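Side-chain contacts in member of DUF4221 family (Bacteroides vulgatus, PDB 3S9J), which is of unknown function but folds as a six-bladed beta-propeller of the DUF4221 family that binds sodium ions in the crystal: residues L147-L152 / V177-I182; R85-P88 / I93-A96; D204-E209 / N277-F282; A257-N262 / Y287-N292; K329-G334 / L338-N343. One frame throughout, in Å; residues are numbered along the deposited sequence. Where two conformers were deposited one is given.

Contact 1 (L147-L152 / V177-I182); sequences LRQEIL and VKWIPI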
# COMPACT_ATOMS: atom_id res chain seq x y z
N LEU A 147 -4.99 11.42 1.68
CA LEU A 147 -5.37 10.05 2.06
C LEU A 147 -6.46 9.53 1.11
O LEU A 147 -7.33 10.30 0.75
CB LEU A 147 -6.03 10.02 3.46
CG LEU A 147 -5.23 10.21 4.77
CD1 LEU A 147 -5.73 9.23 5.81
CD2 LEU A 147 -3.77 10.03 4.58
N ARG A 148 -6.49 8.23 0.87
CA ARG A 148 -7.61 7.61 0.17
C ARG A 148 -8.88 7.78 0.96
O ARG A 148 -8.88 7.74 2.20
CB ARG A 148 -7.32 6.11 -0.03
CG ARG A 148 -8.47 5.26 -0.46
CD ARG A 148 -7.98 3.85 -0.83
NE ARG A 148 -9.09 2.94 -1.01
CZ ARG A 148 -9.68 2.23 -0.05
NH1 ARG A 148 -9.29 2.31 1.22
NH2 ARG A 148 -10.71 1.44 -0.38
N GLN A 149 -9.99 7.90 0.24
CA GLN A 149 -11.30 7.89 0.85
C GLN A 149 -12.18 6.77 0.25
O GLN A 149 -12.09 6.47 -0.94
CB GLN A 149 -11.96 9.25 0.67
CG GLN A 149 -11.27 10.31 1.51
CD GLN A 149 -11.56 10.15 2.98
OE1 GLN A 149 -12.64 10.52 3.46
NE2 GLN A 149 -10.62 9.61 3.72
N GLU A 150 -12.96 6.16 1.14
CA GLU A 150 -13.87 5.07 0.74
C GLU A 150 -15.27 5.65 0.44
O GLU A 150 -15.51 6.87 0.58
CB GLU A 150 -13.88 3.97 1.82
CG GLU A 150 -12.52 3.21 1.95
CD GLU A 150 -12.56 2.04 2.93
OE1 GLU A 150 -13.66 1.76 3.45
OE2 GLU A 150 -11.51 1.39 3.21
N ILE A 151 -16.20 4.81 -0.02
CA ILE A 151 -17.56 5.26 -0.34
C ILE A 151 -18.37 5.69 0.90
O ILE A 151 -18.16 5.18 1.98
CB ILE A 151 -18.33 4.18 -1.15
CG1 ILE A 151 -18.46 2.89 -0.32
CG2 ILE A 151 -17.61 3.92 -2.47
CD1 ILE A 151 -19.32 1.81 -0.95
N LEU A 152 -19.29 6.63 0.72
CA LEU A 152 -19.98 7.26 1.86
C LEU A 152 -21.39 6.71 2.09
O LEU A 152 -22.13 7.20 2.94
CB LEU A 152 -20.02 8.78 1.69
CG LEU A 152 -18.69 9.53 1.87
CD1 LEU A 152 -18.92 11.04 1.73
CD2 LEU A 152 -17.99 9.16 3.22
N VAL A 177 -10.16 19.65 6.90
CA VAL A 177 -10.24 18.57 5.90
C VAL A 177 -10.89 19.14 4.63
O VAL A 177 -11.87 19.89 4.70
CB VAL A 177 -11.03 17.36 6.44
CG1 VAL A 177 -11.28 16.32 5.30
CG2 VAL A 177 -10.26 16.70 7.62
N LYS A 178 -10.30 18.83 3.48
CA LYS A 178 -10.83 19.21 2.18
C LYS A 178 -11.04 17.96 1.33
O LYS A 178 -10.22 17.05 1.36
CB LYS A 178 -9.85 20.10 1.41
CG LYS A 178 -9.44 21.36 2.12
CD LYS A 178 -8.58 22.22 1.22
CE LYS A 178 -7.55 23.03 2.02
NZ LYS A 178 -6.24 22.34 2.12
N TRP A 179 -12.13 17.93 0.58
CA TRP A 179 -12.32 16.88 -0.41
C TRP A 179 -11.50 17.28 -1.64
O TRP A 179 -11.53 18.45 -2.04
CB TRP A 179 -13.77 16.80 -0.89
CG TRP A 179 -14.79 16.29 0.07
CD1 TRP A 179 -15.89 16.97 0.51
CD2 TRP A 179 -14.86 14.98 0.63
NE1 TRP A 179 -16.64 16.16 1.34
CE2 TRP A 179 -16.04 14.94 1.42
CE3 TRP A 179 -14.06 13.83 0.53
CZ2 TRP A 179 -16.42 13.79 2.13
CZ3 TRP A 179 -14.43 12.71 1.23
CH2 TRP A 179 -15.61 12.69 2.02
N ILE A 180 -10.81 16.34 -2.24
CA ILE A 180 -9.98 16.59 -3.40
C ILE A 180 -10.80 16.20 -4.63
O ILE A 180 -11.42 15.14 -4.62
CB ILE A 180 -8.69 15.78 -3.33
CG1 ILE A 180 -7.98 16.07 -1.98
CG2 ILE A 180 -7.78 16.13 -4.50
CD1 ILE A 180 -7.73 17.56 -1.69
N PRO A 181 -10.85 17.06 -5.66
CA PRO A 181 -11.76 16.79 -6.80
C PRO A 181 -11.22 15.74 -7.80
O PRO A 181 -11.07 16.00 -9.01
CB PRO A 181 -11.96 18.17 -7.42
CG PRO A 181 -10.66 18.87 -7.14
CD PRO A 181 -10.24 18.40 -5.78
N ILE A 182 -10.94 14.56 -7.26
CA ILE A 182 -10.54 13.36 -8.00
C ILE A 182 -11.57 12.34 -7.60
O ILE A 182 -11.66 11.98 -6.42
CB ILE A 182 -9.16 12.87 -7.58
CG1 ILE A 182 -8.08 13.90 -7.91
CG2 ILE A 182 -8.80 11.50 -8.27
CD1 ILE A 182 -6.72 13.52 -7.25

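Contact 2 (R85-P88 / I93-A96); sequences RPSP and ILVA. With FMT (formic acid), chain J.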
# COMPACT_ATOMS: atom_id res chain seq x y z
N ARG A 85 3.88 6.65 8.97
CA ARG A 85 4.72 7.00 7.85
C ARG A 85 5.77 8.03 8.20
O ARG A 85 5.47 9.01 8.89
CB ARG A 85 3.84 7.55 6.72
CG ARG A 85 3.17 8.84 7.06
CD ARG A 85 2.18 9.31 6.02
NE ARG A 85 2.68 9.39 4.67
CZ ARG A 85 3.48 10.32 4.16
NH1 ARG A 85 4.02 11.30 4.89
NH2 ARG A 85 3.76 10.28 2.88
N PRO A 86 7.00 7.82 7.71
CA PRO A 86 8.05 8.85 7.83
C PRO A 86 7.62 10.04 7.00
O PRO A 86 7.18 9.87 5.85
CB PRO A 86 9.29 8.18 7.25
CG PRO A 86 8.81 7.08 6.38
CD PRO A 86 7.43 6.67 6.90
N SER A 87 7.73 11.24 7.56
CA SER A 87 7.08 12.41 6.96
C SER A 87 8.03 13.64 6.95
O SER A 87 7.67 14.70 7.49
CB SER A 87 5.80 12.72 7.72
OG SER A 87 4.87 11.65 7.62
N PRO A 88 9.19 13.52 6.29
CA PRO A 88 9.65 12.43 5.39
C PRO A 88 10.61 11.43 6.00
O PRO A 88 10.98 10.48 5.33
CB PRO A 88 10.37 13.20 4.29
CG PRO A 88 11.03 14.32 5.03
CD PRO A 88 10.03 14.74 6.09
N ILE A 93 6.79 11.86 12.22
CA ILE A 93 6.05 10.69 11.74
C ILE A 93 4.56 10.97 11.92
O ILE A 93 4.14 11.46 12.96
CB ILE A 93 6.46 9.42 12.53
CG1 ILE A 93 7.88 8.97 12.15
CG2 ILE A 93 5.43 8.23 12.30
CD1 ILE A 93 8.56 8.03 13.21
N LEU A 94 3.78 10.62 10.90
CA LEU A 94 2.33 10.73 10.98
C LEU A 94 1.74 9.33 11.20
O LEU A 94 2.17 8.37 10.56
CB LEU A 94 1.79 11.37 9.71
CG LEU A 94 2.01 12.90 9.63
CD1 LEU A 94 1.71 13.44 8.23
CD2 LEU A 94 1.16 13.58 10.71
N VAL A 95 0.78 9.24 12.10
CA VAL A 95 0.16 7.95 12.39
C VAL A 95 -1.35 8.07 12.27
O VAL A 95 -1.96 9.08 12.60
CB VAL A 95 0.54 7.33 13.77
CG1 VAL A 95 2.09 7.24 13.95
CG2 VAL A 95 -0.11 8.11 14.93
N ALA A 96 -1.94 7.01 11.73
CA ALA A 96 -3.39 6.92 11.50
C ALA A 96 -4.01 6.09 12.62
O ALA A 96 -3.52 5.01 12.97
CB ALA A 96 -3.71 6.25 10.15
C FMT J . 6.55 12.61 2.60
O1 FMT J . 6.10 11.63 2.00
O2 FMT J . 6.18 12.94 3.74

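Contact 3 (D204-E209 / N277-F282); sequences DYNYKE and NVYYRF. With FMT (formic acid), chain H.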
# COMPACT_ATOMS: atom_id res chain seq x y z
N ASP A 204 0.54 5.67 -5.61
CA ASP A 204 1.81 6.18 -5.17
C ASP A 204 1.95 7.61 -5.68
O ASP A 204 1.22 8.04 -6.57
CB ASP A 204 2.97 5.31 -5.65
CG ASP A 204 4.17 5.31 -4.68
OD1 ASP A 204 4.27 6.21 -3.80
OD2 ASP A 204 5.01 4.38 -4.79
N TYR A 205 2.89 8.33 -5.08
CA TYR A 205 3.09 9.74 -5.40
C TYR A 205 4.55 9.97 -5.77
O TYR A 205 5.44 9.62 -5.03
CB TYR A 205 2.68 10.64 -4.23
CG TYR A 205 2.53 12.11 -4.65
CD1 TYR A 205 1.39 12.55 -5.30
CD2 TYR A 205 3.53 13.05 -4.39
CE1 TYR A 205 1.24 13.85 -5.68
CE2 TYR A 205 3.38 14.37 -4.78
CZ TYR A 205 2.24 14.76 -5.41
OH TYR A 205 2.06 16.07 -5.78
N ASN A 206 4.75 10.57 -6.93
CA ASN A 206 6.06 10.85 -7.51
C ASN A 206 6.34 12.33 -7.23
O ASN A 206 5.74 13.21 -7.83
CB ASN A 206 5.94 10.55 -9.02
CG ASN A 206 7.10 11.07 -9.86
OD1 ASN A 206 7.89 11.91 -9.43
ND2 ASN A 206 7.19 10.57 -11.09
N TYR A 207 7.22 12.58 -6.26
CA TYR A 207 7.50 13.96 -5.84
C TYR A 207 8.31 14.73 -6.86
O TYR A 207 8.20 15.95 -6.95
CB TYR A 207 8.18 14.00 -4.48
CG TYR A 207 7.25 13.68 -3.31
CD1 TYR A 207 6.43 14.67 -2.75
CD2 TYR A 207 7.20 12.40 -2.76
CE1 TYR A 207 5.59 14.40 -1.70
CE2 TYR A 207 6.34 12.11 -1.70
CZ TYR A 207 5.56 13.13 -1.16
OH TYR A 207 4.70 12.87 -0.11
N LYS A 208 9.13 14.03 -7.63
CA LYS A 208 9.90 14.65 -8.71
C LYS A 208 8.99 15.42 -9.67
O LYS A 208 9.29 16.56 -10.05
CB LYS A 208 10.67 13.57 -9.47
CG LYS A 208 11.52 14.05 -10.69
CD LYS A 208 11.92 12.83 -11.55
CE LYS A 208 12.40 13.20 -12.94
NZ LYS A 208 13.87 13.40 -12.97
N GLU A 209 7.90 14.79 -10.09
CA GLU A 209 6.99 15.38 -11.08
C GLU A 209 5.68 15.85 -10.46
O GLU A 209 4.80 16.29 -11.19
CB GLU A 209 6.67 14.38 -12.20
CG GLU A 209 7.88 13.85 -12.95
CD GLU A 209 8.61 14.94 -13.75
OE1 GLU A 209 8.03 16.02 -13.97
OE2 GLU A 209 9.75 14.69 -14.16
N ASN A 277 13.43 5.98 -11.74
CA ASN A 277 12.34 6.68 -12.43
C ASN A 277 11.46 5.74 -13.29
O ASN A 277 11.20 5.99 -14.47
CB ASN A 277 12.91 7.84 -13.27
CG ASN A 277 11.88 8.91 -13.60
OD1 ASN A 277 10.87 9.06 -12.91
ND2 ASN A 277 12.15 9.69 -14.64
N VAL A 278 11.01 4.66 -12.66
CA VAL A 278 10.13 3.66 -13.26
C VAL A 278 9.00 3.34 -12.28
O VAL A 278 9.04 3.78 -11.14
CB VAL A 278 10.90 2.35 -13.63
CG1 VAL A 278 11.96 2.63 -14.70
CG2 VAL A 278 11.55 1.73 -12.41
N TYR A 279 8.00 2.62 -12.75
CA TYR A 279 6.91 2.15 -11.90
C TYR A 279 6.83 0.64 -11.96
O TYR A 279 7.15 0.03 -12.98
CB TYR A 279 5.57 2.73 -12.36
CG TYR A 279 5.51 4.23 -12.36
CD1 TYR A 279 6.02 4.96 -13.44
CD2 TYR A 279 4.97 4.93 -11.28
CE1 TYR A 279 5.99 6.37 -13.43
CE2 TYR A 279 4.92 6.32 -11.26
CZ TYR A 279 5.44 7.03 -12.33
OH TYR A 279 5.39 8.40 -12.32
N TYR A 280 6.39 0.05 -10.86
CA TYR A 280 6.13 -1.39 -10.76
C TYR A 280 4.64 -1.59 -10.45
O TYR A 280 4.14 -1.05 -9.46
CB TYR A 280 6.96 -2.04 -9.66
CG TYR A 280 8.43 -1.77 -9.77
CD1 TYR A 280 9.17 -2.28 -10.82
CD2 TYR A 280 9.11 -1.01 -8.80
CE1 TYR A 280 10.53 -2.02 -10.95
CE2 TYR A 280 10.48 -0.75 -8.92
CZ TYR A 280 11.18 -1.27 -9.99
OH TYR A 280 12.54 -1.00 -10.13
N ARG A 281 3.96 -2.39 -11.26
CA ARG A 281 2.60 -2.79 -10.94
C ARG A 281 2.57 -4.30 -10.70
O ARG A 281 2.98 -5.10 -11.56
CB ARG A 281 1.62 -2.39 -12.04
CG ARG A 281 0.18 -2.49 -11.57
CD ARG A 281 -0.85 -2.16 -12.64
NE ARG A 281 -2.14 -1.95 -12.02
CZ ARG A 281 -3.31 -1.95 -12.64
NH1 ARG A 281 -3.39 -2.18 -13.96
NH2 ARG A 281 -4.41 -1.74 -11.93
N PHE A 282 2.06 -4.69 -9.55
CA PHE A 282 1.96 -6.10 -9.21
C PHE A 282 0.61 -6.64 -9.72
O PHE A 282 -0.41 -5.96 -9.64
CB PHE A 282 2.03 -6.28 -7.68
CG PHE A 282 3.43 -6.14 -7.10
CD1 PHE A 282 4.12 -4.94 -7.19
CD2 PHE A 282 4.03 -7.19 -6.44
CE1 PHE A 282 5.39 -4.82 -6.65
CE2 PHE A 282 5.30 -7.08 -5.90
CZ PHE A 282 5.98 -5.87 -6.00
C FMT H . 4.31 18.39 -3.77
O1 FMT H . 3.91 17.67 -4.68
O2 FMT H . 4.91 17.98 -2.77
O HOH W 1 8.62 10.53 -13.71
O HOH W 2 10.12 12.10 -15.50

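Contact 4 (A257-N262 / Y287-N292); sequences AIIKLN and YKLAPN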
# COMPACT_ATOMS: atom_id res chain seq x y z
N ALA A 257 -18.52 -14.20 -1.77
CA ALA A 257 -18.11 -12.89 -2.29
C ALA A 257 -16.67 -12.54 -1.92
O ALA A 257 -15.91 -12.00 -2.73
CB ALA A 257 -19.06 -11.80 -1.83
N ILE A 258 -16.27 -12.87 -0.68
CA ILE A 258 -14.95 -12.63 -0.18
C ILE A 258 -13.94 -13.58 -0.86
O ILE A 258 -12.84 -13.18 -1.23
CB ILE A 258 -14.91 -12.86 1.37
CG1 ILE A 258 -15.90 -11.92 2.10
CG2 ILE A 258 -13.52 -12.72 1.93
CD1 ILE A 258 -15.93 -10.53 1.57
N ILE A 259 -14.35 -14.84 -1.00
CA ILE A 259 -13.47 -15.85 -1.61
C ILE A 259 -13.13 -15.47 -3.07
O ILE A 259 -11.97 -15.52 -3.46
CB ILE A 259 -14.11 -17.23 -1.53
CG1 ILE A 259 -14.07 -17.74 -0.07
CG2 ILE A 259 -13.32 -18.24 -2.43
CD1 ILE A 259 -14.98 -18.93 0.19
N LYS A 260 -14.14 -15.03 -3.79
CA LYS A 260 -13.98 -14.68 -5.21
C LYS A 260 -12.99 -13.55 -5.35
O LYS A 260 -12.07 -13.61 -6.18
CB LYS A 260 -15.31 -14.34 -5.86
CG LYS A 260 -16.14 -15.58 -6.19
CD LYS A 260 -17.34 -15.27 -7.03
CE LYS A 260 -18.43 -14.57 -6.24
NZ LYS A 260 -19.78 -14.70 -6.90
N LEU A 261 -13.12 -12.52 -4.51
CA LEU A 261 -12.15 -11.44 -4.55
C LEU A 261 -10.75 -11.86 -4.20
O LEU A 261 -9.79 -11.36 -4.78
CB LEU A 261 -12.58 -10.28 -3.65
CG LEU A 261 -13.75 -9.46 -4.17
CD1 LEU A 261 -14.38 -8.63 -3.02
CD2 LEU A 261 -13.29 -8.55 -5.30
N ASN A 262 -10.60 -12.77 -3.25
CA ASN A 262 -9.33 -13.26 -2.79
C ASN A 262 -8.57 -14.06 -3.88
O ASN A 262 -7.35 -13.97 -4.05
CB ASN A 262 -9.63 -14.21 -1.63
CG ASN A 262 -8.45 -14.40 -0.77
OD1 ASN A 262 -7.51 -13.66 -0.91
ND2 ASN A 262 -8.48 -15.39 0.14
N TYR A 287 -6.38 -18.09 -9.26
CA TYR A 287 -6.27 -19.12 -8.26
C TYR A 287 -7.65 -19.57 -7.84
O TYR A 287 -8.66 -18.87 -8.08
CB TYR A 287 -5.57 -18.48 -7.06
CG TYR A 287 -4.95 -19.39 -6.02
CD1 TYR A 287 -3.68 -19.85 -6.16
CD2 TYR A 287 -5.66 -19.74 -4.87
CE1 TYR A 287 -3.09 -20.67 -5.20
CE2 TYR A 287 -5.09 -20.54 -3.90
CZ TYR A 287 -3.79 -20.98 -4.07
OH TYR A 287 -3.18 -21.77 -3.12
N LYS A 288 -7.72 -20.74 -7.23
CA LYS A 288 -8.93 -21.23 -6.63
C LYS A 288 -8.62 -21.61 -5.18
O LYS A 288 -7.85 -22.52 -4.94
CB LYS A 288 -9.48 -22.44 -7.37
CG LYS A 288 -10.93 -22.61 -7.25
CD LYS A 288 -11.70 -21.56 -8.13
CE LYS A 288 -13.20 -21.70 -7.91
NZ LYS A 288 -14.05 -20.76 -8.70
N LEU A 289 -9.25 -20.90 -4.25
CA LEU A 289 -9.04 -21.12 -2.80
C LEU A 289 -9.42 -22.52 -2.41
O LEU A 289 -10.55 -22.95 -2.60
CB LEU A 289 -9.89 -20.12 -1.98
CG LEU A 289 -9.58 -19.95 -0.48
CD1 LEU A 289 -8.46 -18.95 -0.32
CD2 LEU A 289 -10.85 -19.48 0.20
N ALA A 290 -8.46 -23.27 -1.85
CA ALA A 290 -8.70 -24.64 -1.43
C ALA A 290 -9.40 -24.67 -0.06
O ALA A 290 -9.30 -23.70 0.71
CB ALA A 290 -7.37 -25.44 -1.38
N PRO A 291 -10.10 -25.76 0.25
CA PRO A 291 -10.86 -25.83 1.51
C PRO A 291 -10.04 -25.43 2.74
O PRO A 291 -10.49 -24.67 3.59
CB PRO A 291 -11.28 -27.29 1.56
CG PRO A 291 -11.52 -27.65 0.15
CD PRO A 291 -10.50 -26.84 -0.67
N ASN A 292 -8.81 -25.88 2.80
CA ASN A 292 -8.05 -25.61 4.05
C ASN A 292 -7.45 -24.20 4.09
O ASN A 292 -6.82 -23.81 5.08
CB ASN A 292 -6.98 -26.69 4.23
CG ASN A 292 -7.57 -28.10 4.29
OD1 ASN A 292 -8.71 -28.30 4.73
ND2 ASN A 292 -6.80 -29.09 3.82

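Contact 5 (K329-G334 / L338-N343); sequences KMSFVG and LYISEN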
# COMPACT_ATOMS: atom_id res chain seq x y z
N LYS A 329 3.17 -8.55 -0.21
CA LYS A 329 2.55 -7.48 0.56
C LYS A 329 3.52 -6.80 1.55
O LYS A 329 3.12 -5.87 2.26
CB LYS A 329 1.27 -7.96 1.24
CG LYS A 329 0.23 -8.37 0.20
CD LYS A 329 -1.13 -8.62 0.79
CE LYS A 329 -2.11 -9.05 -0.28
NZ LYS A 329 -3.50 -9.33 0.26
N MSE A 330 4.78 -7.25 1.54
CA MSE A 330 5.90 -6.52 2.14
C MSE A 330 6.97 -6.29 1.07
O MSE A 330 7.91 -7.10 0.91
CB MSE A 330 6.47 -7.27 3.33
CG MSE A 330 5.66 -7.09 4.61
SE MSE A 330 6.63 -7.62 6.21
CE MSE A 330 6.77 -9.54 5.86
N SER A 331 6.77 -5.24 0.30
CA SER A 331 7.68 -4.86 -0.78
C SER A 331 8.04 -3.38 -0.60
O SER A 331 7.24 -2.61 -0.07
CB SER A 331 7.05 -5.09 -2.16
OG SER A 331 6.88 -6.48 -2.40
N PHE A 332 9.25 -3.01 -1.03
CA PHE A 332 9.66 -1.61 -1.04
C PHE A 332 10.74 -1.37 -2.07
O PHE A 332 11.46 -2.28 -2.49
CB PHE A 332 10.16 -1.16 0.33
CG PHE A 332 11.51 -1.71 0.74
CD1 PHE A 332 11.60 -2.91 1.46
CD2 PHE A 332 12.69 -1.02 0.48
CE1 PHE A 332 12.81 -3.43 1.86
CE2 PHE A 332 13.94 -1.54 0.88
CZ PHE A 332 14.00 -2.74 1.58
N VAL A 333 10.84 -0.12 -2.51
CA VAL A 333 11.93 0.25 -3.42
C VAL A 333 13.04 0.88 -2.59
O VAL A 333 12.80 1.83 -1.84
CB VAL A 333 11.47 1.25 -4.48
CG1 VAL A 333 12.68 1.69 -5.39
CG2 VAL A 333 10.33 0.65 -5.32
N GLY A 334 14.25 0.33 -2.72
CA GLY A 334 15.45 0.87 -2.11
C GLY A 334 16.39 1.42 -3.15
O GLY A 334 16.12 1.33 -4.35
N LEU A 338 14.12 -3.13 -6.36
CA LEU A 338 12.83 -3.52 -5.79
C LEU A 338 13.01 -4.69 -4.86
O LEU A 338 13.46 -5.79 -5.28
CB LEU A 338 11.85 -3.89 -6.91
CG LEU A 338 10.47 -4.44 -6.50
CD1 LEU A 338 9.68 -3.42 -5.67
CD2 LEU A 338 9.70 -4.93 -7.73
N TYR A 339 12.66 -4.47 -3.60
CA TYR A 339 12.81 -5.50 -2.60
C TYR A 339 11.46 -6.15 -2.33
O TYR A 339 10.49 -5.47 -2.05
CB TYR A 339 13.36 -4.94 -1.31
CG TYR A 339 14.82 -4.53 -1.38
CD1 TYR A 339 15.17 -3.27 -1.84
CD2 TYR A 339 15.82 -5.35 -0.91
CE1 TYR A 339 16.51 -2.86 -1.87
CE2 TYR A 339 17.18 -4.93 -0.93
CZ TYR A 339 17.50 -3.69 -1.42
OH TYR A 339 18.82 -3.24 -1.44
N ILE A 340 11.44 -7.49 -2.37
CA ILE A 340 10.24 -8.26 -2.12
C ILE A 340 10.56 -9.25 -1.04
O ILE A 340 11.54 -10.02 -1.14
CB ILE A 340 9.73 -8.99 -3.39
CG1 ILE A 340 9.60 -8.01 -4.57
CG2 ILE A 340 8.38 -9.75 -3.13
CD1 ILE A 340 9.11 -8.67 -5.88
N SER A 341 9.72 -9.27 0.00
CA SER A 341 9.98 -10.17 1.13
C SER A 341 9.85 -11.61 0.73
O SER A 341 8.99 -11.98 -0.12
CB SER A 341 9.02 -9.88 2.28
OG SER A 341 9.15 -10.81 3.34
N GLU A 342 10.65 -12.45 1.40
CA GLU A 342 10.54 -13.92 1.28
C GLU A 342 9.88 -14.56 2.50
O GLU A 342 10.00 -15.76 2.71
CB GLU A 342 11.92 -14.55 0.98
CG GLU A 342 12.35 -14.27 -0.46
CD GLU A 342 13.33 -15.28 -1.05
OE1 GLU A 342 13.46 -16.42 -0.54
OE2 GLU A 342 13.99 -14.91 -2.06
N ASN A 343 9.20 -13.77 3.33
CA ASN A 343 8.55 -14.28 4.54
C ASN A 343 7.15 -14.87 4.23
O ASN A 343 6.17 -14.51 4.84
CB ASN A 343 8.45 -13.22 5.60
CG ASN A 343 9.78 -12.92 6.21
OD1 ASN A 343 10.57 -12.22 5.61
ND2 ASN A 343 10.05 -13.48 7.40

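Contact 1 (L147-L152 / V177-I182)
In one blade of the propeller, Trp179 on strand 177-183 meets Gln149 and Leu152, which follow the end of strand 144-148. Strand 165-171 lies between these two strands in the sheet, so the backbones stay well apart and the contact is made by side chains alone. Trp179 reaches over with the six-membered part of its indole. With CG beside the backbone N (chi1 -70°), the indole is carried toward Gln149 and Leu152. Leu152 comes from the opposite direction, and its CD1 lies 3.7 Å from Trp179 CH2. Gln149 crosses the indole at about a right angle. Its OE1 sits 3.6 Å from Trp179 CZ3, with the amide plane turned 51° from the ring. This is a van der Waals approach; the hydrogen bond of OE1 goes to Thr126. The other end of the amide folds back, and Gln149 NE2 donates to Arg148 O at 3.0 Å. Both ends of the amide are therefore held, which should fix its rotation beside the indole. In the Glu150 conformer given, one of two, Arg148 NH1 makes a salt bridge of 3.1 Å to Glu150 OE2. His165 stacks on Trp179. The arrangement is that of a four-stranded antiparallel propeller blade, where the chain leaving the second strand packs against a side chain of the fourth strand, 177-183.

Contact 2 (R85-P88 / I93-A96)
Arg85 and Leu94 form a hydrogen-bonded antiparallel pair. Arg85 N donates to Leu94 O at 2.9 Å, and Leu94 N returns a bond to Arg85 O at 3.1 Å. Arg85 O has a second donor, Ser87 OG, which approaches from above the carbonyl plane. The guanidinium of Arg85 is gripped as well. NH1 donates to Ser87 OG at 2.9 Å, so this hydroxyl links the backbone and the side chain of the same arginine. Formic acid, probably from the crystallisation liquor, binds at the guanidinium edge. Its O2 takes a bond of 2.9 Å from Arg85 NH1, and its O1 one of 2.8 Å from Arg85 NH2. Such two-pronged binding suits a carboxylate, so the molecule is probably present as formate. NE of Arg85 is tied to Pro137 O, just before the first strand of the next blade. Arg85 CG lies between the backbone N and the carbonyl carbon (chi1 65°), and the arginine runs alongside Leu94, pointing the same way. Its CG is 3.9 Å from Leu94 CB. Leu94 CD1 lies 3.7 Å from Ser87 OG. The other face of the hairpin carries Pro86 and Ile93, a non-hydrogen-bonded pair, and Phe32 and Phe34 of the preceding blade pack on Pro86. This is the beta hairpin of the first two strands of a propeller blade, with its first strand wedged between the neighbouring blades.

Contact 3 (D204-E209 / N277-F282)
Asn206 and Lys208 face Tyr279 and Asn277 between two successive propeller blades. Asp204 starts the segment: its OD1 accepts from Tyr205 N, and its OD2 accepts a hydrogen bond from Tyr272 N of the next blade. Tyr205 turns away, and its OH donates to a formic acid O1 at 2.7 Å. Asn206 carries the contact. Its CG is anti to the backbone N (chi1 167°), and ND2 donates to Tyr279 OH at 3.1 Å. The bond is nearly straight (170°) and lies in the amide plane. ND2 also donates to a water, which in turn donates to Asn277 OD1. Asn206 OD1 accepts from Glu209 N, an Asx motif. A leucine in place of Asn206 would probably leave the Tyr279 hydroxyl without this donor and Glu209 N without its side-chain acceptor. Lys208 crosses Asn277 by its aliphatic part, CE lying 3.9 Å from Asn277 ND2. Glu209 OE2 reaches Asn277 ND2 through a second water, while Asn277 OD1 also bonds Tyr272 OH. The chemistry implies a polar, partly hydrated seam between blades, centred on one amide.

Contact 4 (A257-N262 / Y287-N292)
Ile259 and Leu289 cross at about a right angle where helix 255-263 of the propeller packs against an irregular loop. The loop follows strand 278-284. Ile259 straddles one methyl of the leucine: its CG1 lies 3.7 Å from Leu289 CD2, and its CG2 lies 3.8 Å from the same methyl. Leu289 CG is anti to the backbone N (chi1 -166°), which sends the two methyls toward the helix. Replacing Ile259 by an alanine would probably open a gap beside Leu289 CD2 and let that side chain turn more freely. Asn262, one helical turn on, meets the other methyl at an oblique angle. Its amide is not spent on the leucine, since ND2 donates to Glu297 O. Glu263, next in the helix, accepts from Leu289 N, so a polar tie backs the apolar one. Leu289 and Asn262 were each deposited in two conformers, and the distances hold for the pair described. In that pair Asn262 ND2 lies 3.6 Å from Leu289 CD1.

Contact 5 (K329-G334 / L338-N343)
The rings of Phe332 and Tyr339 lie nearly parallel, their planes 7° apart, but are slid so far that they barely overlap. Their centroids are 4.7 Å apart. Over the Phe332 face sits Tyr339 CB, a CH-pi contact of 3.7 Å from CB to the Phe332 ring centroid. Over one face of the Tyr339 ring lies Phe332 CZ, 3.6 Å from Tyr339 CG. Phe332 O and Gly334 N lie at the Tyr339 edge. Phe332 CG stands between the backbone N and the carbonyl carbon (chi1 72°), which leans the ring over its neighbour. Phe357 meets Phe332 edge-to-face. The backbones pair beneath: Tyr339 N donates to Phe332 O at 2.7 Å, and Phe332 N to Tyr339 O at 2.9 Å. Ser341 N adds a bond to Met330 O. On the other face Val333 CG2 touches Leu338 CD1 at 4.1 Å. Selenomethionine Met330 places CE 3.7 Å from Ser341 OG. That oxygen accepts from Asn343 N, an ST turn. This antiparallel hairpin shares its blade with strands 354-364 and 8-19, where both chain ends close the propeller ring.

Contacts 2 and 5 are buried hairpins within single blades, held by backbone hydrogen bonds. Contact 2 is anchored by an arginine, contact 5 by paired rings and aliphatic side chains. Contacts 1, 3 and 4 are partly buried and lack backbone bonds between their segments. Contact 1 spans non-adjacent strands of one blade, contact 3 joins two blades by an amide-to-tyrosine hydrogen bond and by water, and contact 4 sets a helix on an outlying loop. Contacts 3 and 5 touch: Tyr280 packs on Val333 and Leu338, and Phe282 on Ser331 and Ile340. Tyr207 of contact 3 touches Arg85 of contact 2. Contacts 1 and 4, the two farthest from the chain centre, touch none of the others.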